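Local coordinates for GCN5-related N-acetyltransferase (Anabaena variabilis, PDB 2OZG), which binds coenzyme A and, as a GNAT-family enzyme, probably transfers acetyl groups to amines, perhaps those of aminoglycosides, at residues A[151-156]-A[241-246]; A[309-314]-A[340-345]. All blocks are in the same frame, centred on the assembly; numbering follows the deposited sequence.

Interaction 1 (A[151-156]-A[241-246]); sequences HASLPL and AVQSFW
Ser244 holds OG anti to its carbonyl carbon and beside its backbone N (chi1 -68°), where it meets the backbone of Leu154, whose own CG is likewise anti to the carbonyl carbon, with CB and CG by the hydroxyl. Leu154 N donates to Ser244 OG over 2.8 Å, with an N-H...O angle of 148°. The same hydroxyl is hydrogen-bonded to Pro240 O one turn back in the chain, so it is gripped by backbone groups of both the loop and the helix. Leu154 CB packs against this oxygen, 3.3 Å from Ser244 OG, and its CD1 reaches Ala241 N at 3.8 Å. Before Leu154 the loop folds back on itself: Ala152 is the centre of an inverse gamma turn, closed by a weak bond from Ser153 N to His151 O. The turn brings His151 O within 3.4 Å of Gln243 CB. Gln243 CG lies over one face of the His151 ring, with CG 4.2 Å from ND1, and ring and amide planes differ by 38°. A weak bond of 3.1 Å between His151 ND1 and Ser153 OG ties the ring to the turn. Further on, a water donates to Leu154 O and, weakly, to Ser244 O, while Leu156 CD1 comes 3.9 Å from Ser244 O. The contact thus joins the loop before strand 156-158 to helix 239-250, where Thr247 OG1 also bonds His151 N. Leu154 and Leu156 both touch Ile206 of strand 202-206, the antiparallel partner of 156-158, and reach Gln213 and Ile216, respectively, of strand 211-222.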
loop_
_atom_site.group_PDB
_atom_site.type_symbol
_atom_site.label_atom_id
_atom_site.label_comp_id
_atom_site.label_asym_id
_atom_site.label_seq_id
_atom_site.Cartn_x
_atom_site.Cartn_y
_atom_site.Cartn_z
ATOM N N HIS A 151 20.885 4.488 -29.306
ATOM C CA HIS A 151 20.962 4.595 -30.767
ATOM C C HIS A 151 20.713 6.064 -31.080
ATOM O O HIS A 151 19.660 6.439 -31.635
ATOM C CB HIS A 151 19.888 3.706 -31.416
ATOM C CG HIS A 151 20.143 3.389 -32.860
ATOM N ND1 HIS A 151 20.249 4.360 -33.837
ATOM C CD2 HIS A 151 20.272 2.202 -33.496
ATOM C CE1 HIS A 151 20.463 3.785 -35.008
ATOM N NE2 HIS A 151 20.476 2.475 -34.830
ATOM N N ALA A 152 21.690 6.890 -30.701
ATOM C CA ALA A 152 21.594 8.347 -30.832
ATOM C C ALA A 152 21.885 8.817 -32.255
ATOM O O ALA A 152 22.910 9.419 -32.520
ATOM C CB ALA A 152 22.552 9.021 -29.858
ATOM N N SER A 153 20.957 8.536 -33.149
ATOM C CA SER A 153 21.058 8.918 -34.534
ATOM C C SER A 153 21.162 10.441 -34.701
ATOM O O SER A 153 21.928 10.937 -35.510
ATOM C CB SER A 153 19.761 8.465 -35.230
ATOM O OG SER A 153 19.456 7.117 -34.951
ATOM N N LEU A 154 20.343 11.163 -33.934
ATOM C CA LEU A 154 20.188 12.619 -34.016
ATOM C C LEU A 154 20.476 13.234 -32.666
ATOM O O LEU A 154 20.239 12.602 -31.628
ATOM C CB LEU A 154 18.740 12.984 -34.400
ATOM C CG LEU A 154 18.235 12.346 -35.685
ATOM C CD1 LEU A 154 16.830 12.751 -35.945
ATOM C CD2 LEU A 154 19.117 12.714 -36.863
ATOM N N PRO A 155 21.071 14.439 -32.672
ATOM C CA PRO A 155 21.310 15.117 -31.441
ATOM C C PRO A 155 20.077 15.792 -30.904
ATOM O O PRO A 155 19.142 16.064 -31.639
ATOM C CB PRO A 155 22.312 16.210 -31.824
ATOM C CG PRO A 155 22.139 16.445 -33.194
ATOM C CD PRO A 155 21.678 15.146 -33.804
ATOM N N LEU A 156 20.129 16.088 -29.623
ATOM C CA LEU A 156 19.107 16.848 -28.951
ATOM C C LEU A 156 19.731 18.146 -28.502
ATOM O O LEU A 156 20.906 18.176 -28.165
ATOM C CB LEU A 156 18.518 16.096 -27.759
ATOM C CG LEU A 156 17.434 15.142 -28.241
ATOM C CD1 LEU A 156 18.034 13.818 -28.498
ATOM C CD2 LEU A 156 16.329 15.074 -27.251
ATOM N N ALA A 241 14.287 10.072 -35.287
ATOM C CA ALA A 241 13.778 10.886 -34.171
ATOM C C ALA A 241 13.281 9.974 -33.074
ATOM O O ALA A 241 13.502 10.269 -31.914
ATOM C CB ALA A 241 12.697 11.852 -34.612
ATOM N N VAL A 242 12.637 8.859 -33.439
ATOM C CA VAL A 242 12.155 7.902 -32.440
ATOM C C VAL A 242 13.305 7.268 -31.667
ATOM O O VAL A 242 13.265 7.253 -30.443
ATOM C CB VAL A 242 11.203 6.798 -32.984
ATOM C CG1 VAL A 242 10.743 5.897 -31.838
ATOM C CG2 VAL A 242 9.981 7.387 -33.672
ATOM N N GLN A 243 14.342 6.791 -32.355
ATOM C CA GLN A 243 15.517 6.197 -31.668
ATOM C C GLN A 243 16.198 7.196 -30.740
ATOM O O GLN A 243 16.665 6.865 -29.633
ATOM C CB GLN A 243 16.546 5.688 -32.670
ATOM C CG GLN A 243 16.080 4.547 -33.552
ATOM C CD GLN A 243 15.676 3.228 -32.799
ATOM O OE1 GLN A 243 15.999 3.033 -31.624
ATOM N NE2 GLN A 243 14.993 2.312 -33.519
ATOM N N SER A 244 16.248 8.427 -31.204
ATOM C CA SER A 244 16.874 9.528 -30.480
ATOM C C SER A 244 16.080 9.894 -29.230
ATOM O O SER A 244 16.625 10.148 -28.177
ATOM C CB SER A 244 17.083 10.699 -31.446
ATOM O OG SER A 244 18.090 10.386 -32.447
ATOM N N PHE A 245 14.761 9.838 -29.345
ATOM C CA PHE A 245 13.862 10.060 -28.237
ATOM C C PHE A 245 14.113 9.059 -27.114
ATOM O O PHE A 245 14.370 9.429 -25.973
ATOM C CB PHE A 245 12.460 9.894 -28.826
ATOM C CG PHE A 245 11.324 9.922 -27.846
ATOM C CD1 PHE A 245 10.693 11.119 -27.519
ATOM C CD2 PHE A 245 10.764 8.723 -27.363
ATOM C CE1 PHE A 245 9.548 11.119 -26.646
ATOM C CE2 PHE A 245 9.688 8.726 -26.489
ATOM C CZ PHE A 245 9.057 9.939 -26.156
ATOM N N TRP A 246 14.052 7.782 -27.458
ATOM C CA TRP A 246 14.255 6.734 -26.495
ATOM C C TRP A 246 15.636 6.770 -25.931
ATOM O O TRP A 246 15.778 6.518 -24.767
ATOM C CB TRP A 246 14.010 5.341 -27.068
ATOM C CG TRP A 246 12.550 4.957 -27.192
ATOM C CD1 TRP A 246 11.908 4.569 -28.324
ATOM C CD2 TRP A 246 11.564 4.936 -26.143
ATOM N NE1 TRP A 246 10.559 4.308 -28.063
ATOM C CE2 TRP A 246 10.333 4.543 -26.730
ATOM C CE3 TRP A 246 11.586 5.257 -24.783
ATOM C CZ2 TRP A 246 9.172 4.431 -25.997
ATOM C CZ3 TRP A 246 10.392 5.129 -24.036
ATOM C CH2 TRP A 246 9.224 4.746 -24.640
HETATM O O HOH W 1 19.823 10.877 -28.877
#

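Interaction 2 (A[309-314]-A[340-345]); sequences ELHLEV and GGKGEL
Strand 308-315 of the sterol carrier protein domain pairs in parallel with strand 345-348 within a five-stranded mixed sheet, and His311 meets the glycine-rich loop where that pairing begins. Leu345 N donates to His311 O at 3.0 Å and Glu313 N to Leu345 O at 2.8 Å, flanking the parallel bridge of Leu312 with Leu345. On the face of these two leucines, their side chains lie side by side and point the same way, Leu312 CD2 to Leu345 CD2 3.9 Å. His311 supplies the polar half. Its ND1 accepts from Lys342 N at 3.0 Å, the donor in the ring plane, with Gly341 CA only 3.3 Å from ND1; Lys342 CE lies over one ring face, toward the rim. At the other nitrogen, NE2 donates almost straight (176°) to Glu309 OE1, 2.9 Å away. Glu344 CG sits between its backbone N and carbonyl carbon (chi1 58°), and OE2, at the end of the extended chain, accepts a nearly straight hydrogen bond (167°) from His311 N at 2.8 Å. Water links Glu313 OE1 to Gly343 O. Lys380, on helix 375-385, forms a salt bridge with Glu344 OE2. With ND1 accepting and NE2 donating, both ring nitrogens are engaged, which fixes the ring's rotation and is consistent with a neutral imidazole protonated on NE2; Lys380 probably helps keep Glu344 ionised as an acceptor for the strand's N-H.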
loop_
_atom_site.group_PDB
_atom_site.type_symbol
_atom_site.label_atom_id
_atom_site.label_comp_id
_atom_site.label_asym_id
_atom_site.label_seq_id
_atom_site.Cartn_x
_atom_site.Cartn_y
_atom_site.Cartn_z
ATOM N N GLU A 309 -21.312 5.709 -52.074
ATOM C CA GLU A 309 -22.391 6.567 -51.687
ATOM C C GLU A 309 -23.089 5.915 -50.473
ATOM O O GLU A 309 -23.621 4.811 -50.576
ATOM C CB GLU A 309 -23.323 6.662 -52.854
ATOM C CG GLU A 309 -24.258 7.780 -52.845
ATOM C CD GLU A 309 -25.041 7.811 -54.148
ATOM O OE1 GLU A 309 -26.072 7.112 -54.221
ATOM O OE2 GLU A 309 -24.629 8.543 -55.081
ATOM N N LEU A 310 -23.074 6.574 -49.335
ATOM C CA LEU A 310 -23.716 6.032 -48.154
ATOM C C LEU A 310 -24.972 6.826 -47.833
ATOM O O LEU A 310 -24.903 8.039 -47.670
ATOM C CB LEU A 310 -22.726 6.014 -46.942
ATOM C CG LEU A 310 -23.232 5.395 -45.635
ATOM C CD1 LEU A 310 -23.724 3.966 -45.812
ATOM C CD2 LEU A 310 -22.141 5.443 -44.620
ATOM N N HIS A 311 -26.119 6.151 -47.752
ATOM C CA HIS A 311 -27.413 6.823 -47.505
ATOM C C HIS A 311 -27.762 6.750 -46.022
ATOM O O HIS A 311 -28.209 5.729 -45.512
ATOM C CB HIS A 311 -28.531 6.234 -48.385
ATOM C CG HIS A 311 -28.390 6.519 -49.845
ATOM N ND1 HIS A 311 -29.467 6.805 -50.650
ATOM C CD2 HIS A 311 -27.298 6.595 -50.642
ATOM C CE1 HIS A 311 -29.051 7.002 -51.887
ATOM N NE2 HIS A 311 -27.735 6.894 -51.902
ATOM N N LEU A 312 -27.575 7.869 -45.346
ATOM C CA LEU A 312 -27.719 7.970 -43.889
ATOM C C LEU A 312 -29.069 8.498 -43.480
ATOM O O LEU A 312 -29.721 9.255 -44.238
ATOM C CB LEU A 312 -26.721 9.006 -43.360
ATOM C CG LEU A 312 -25.207 8.799 -43.556
ATOM C CD1 LEU A 312 -24.427 10.115 -43.396
ATOM C CD2 LEU A 312 -24.732 7.786 -42.518
ATOM N N GLU A 313 -29.476 8.102 -42.286
ATOM C CA GLU A 313 -30.675 8.616 -41.659
ATOM C C GLU A 313 -30.316 8.980 -40.243
ATOM O O GLU A 313 -30.064 8.133 -39.411
ATOM C CB GLU A 313 -31.820 7.622 -41.694
ATOM C CG GLU A 313 -33.153 8.288 -41.377
ATOM C CD GLU A 313 -34.294 7.399 -41.727
ATOM O OE1 GLU A 313 -34.313 6.252 -41.241
ATOM O OE2 GLU A 313 -35.160 7.840 -42.508
ATOM N N VAL A 314 -30.315 10.272 -39.966
ATOM C CA VAL A 314 -29.839 10.738 -38.676
ATOM C C VAL A 314 -30.936 11.344 -37.795
ATOM O O VAL A 314 -31.801 12.048 -38.296
ATOM C CB VAL A 314 -28.738 11.821 -38.875
ATOM C CG1 VAL A 314 -28.097 12.243 -37.533
ATOM C CG2 VAL A 314 -27.684 11.344 -39.860
ATOM N N GLY A 340 -31.480 13.782 -48.602
ATOM C CA GLY A 340 -32.327 12.722 -49.152
ATOM C C GLY A 340 -31.717 11.333 -49.126
ATOM O O GLY A 340 -30.821 11.027 -48.340
ATOM N N GLY A 341 -32.184 10.506 -50.038
ATOM C CA GLY A 341 -31.750 9.161 -50.116
ATOM C C GLY A 341 -32.655 8.184 -49.388
ATOM O O GLY A 341 -33.752 8.517 -48.883
ATOM N N LYS A 342 -32.164 6.960 -49.298
ATOM C CA LYS A 342 -32.958 5.899 -48.753
ATOM C C LYS A 342 -32.706 5.533 -47.308
ATOM O O LYS A 342 -33.289 4.580 -46.821
ATOM C CB LYS A 342 -32.837 4.699 -49.672
ATOM C CG LYS A 342 -31.517 4.073 -49.782
ATOM C CD LYS A 342 -31.496 3.327 -51.109
ATOM C CE LYS A 342 -30.183 2.661 -51.382
ATOM N NZ LYS A 342 -30.312 1.918 -52.675
ATOM N N GLY A 343 -31.810 6.257 -46.634
ATOM C CA GLY A 343 -31.562 6.027 -45.221
ATOM C C GLY A 343 -31.355 4.558 -44.889
ATOM O O GLY A 343 -32.029 3.999 -44.024
ATOM N N GLU A 344 -30.357 3.978 -45.546
ATOM C CA GLU A 344 -29.940 2.609 -45.388
ATOM C C GLU A 344 -29.158 2.411 -44.113
ATOM O O GLU A 344 -28.983 1.282 -43.692
ATOM C CB GLU A 344 -29.089 2.149 -46.587
ATOM C CG GLU A 344 -27.809 2.984 -46.837
ATOM C CD GLU A 344 -27.028 2.691 -48.169
ATOM O OE1 GLU A 344 -27.331 1.727 -48.919
ATOM O OE2 GLU A 344 -26.095 3.486 -48.444
ATOM N N LEU A 345 -28.650 3.488 -43.530
ATOM C CA LEU A 345 -27.893 3.389 -42.290
ATOM C C LEU A 345 -28.432 4.433 -41.366
ATOM O O LEU A 345 -28.272 5.632 -41.624
ATOM C CB LEU A 345 -26.405 3.540 -42.534
ATOM C CG LEU A 345 -25.471 3.358 -41.316
ATOM C CD1 LEU A 345 -24.061 3.047 -41.775
ATOM C CD2 LEU A 345 -25.439 4.582 -40.430
HETATM O O HOH W 2 -30.419 8.555 -46.963
HETATM O O HOH W 3 -34.750 4.762 -43.402
#

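In the fold
The two contacts are well separated: their centres lie 49 Å apart, their nearest atoms about 34 Å, and they follow one another in series along the chain. Interaction 1 joins loop 151-156 to helix 239-250, the helix belonging to the second GNAT region, whereas interaction 2 is internal to the sterol carrier protein domain and opens a parallel strand pair. Neither forms part of the coenzyme A site, which includes Val85, Ile87, Gly93, Gly95 and Lys128. In interaction 1 the side chain of Ala152 is about 11 Å from a coenzyme A bound in the assembly. Both are structural packing away from the coenzyme A site.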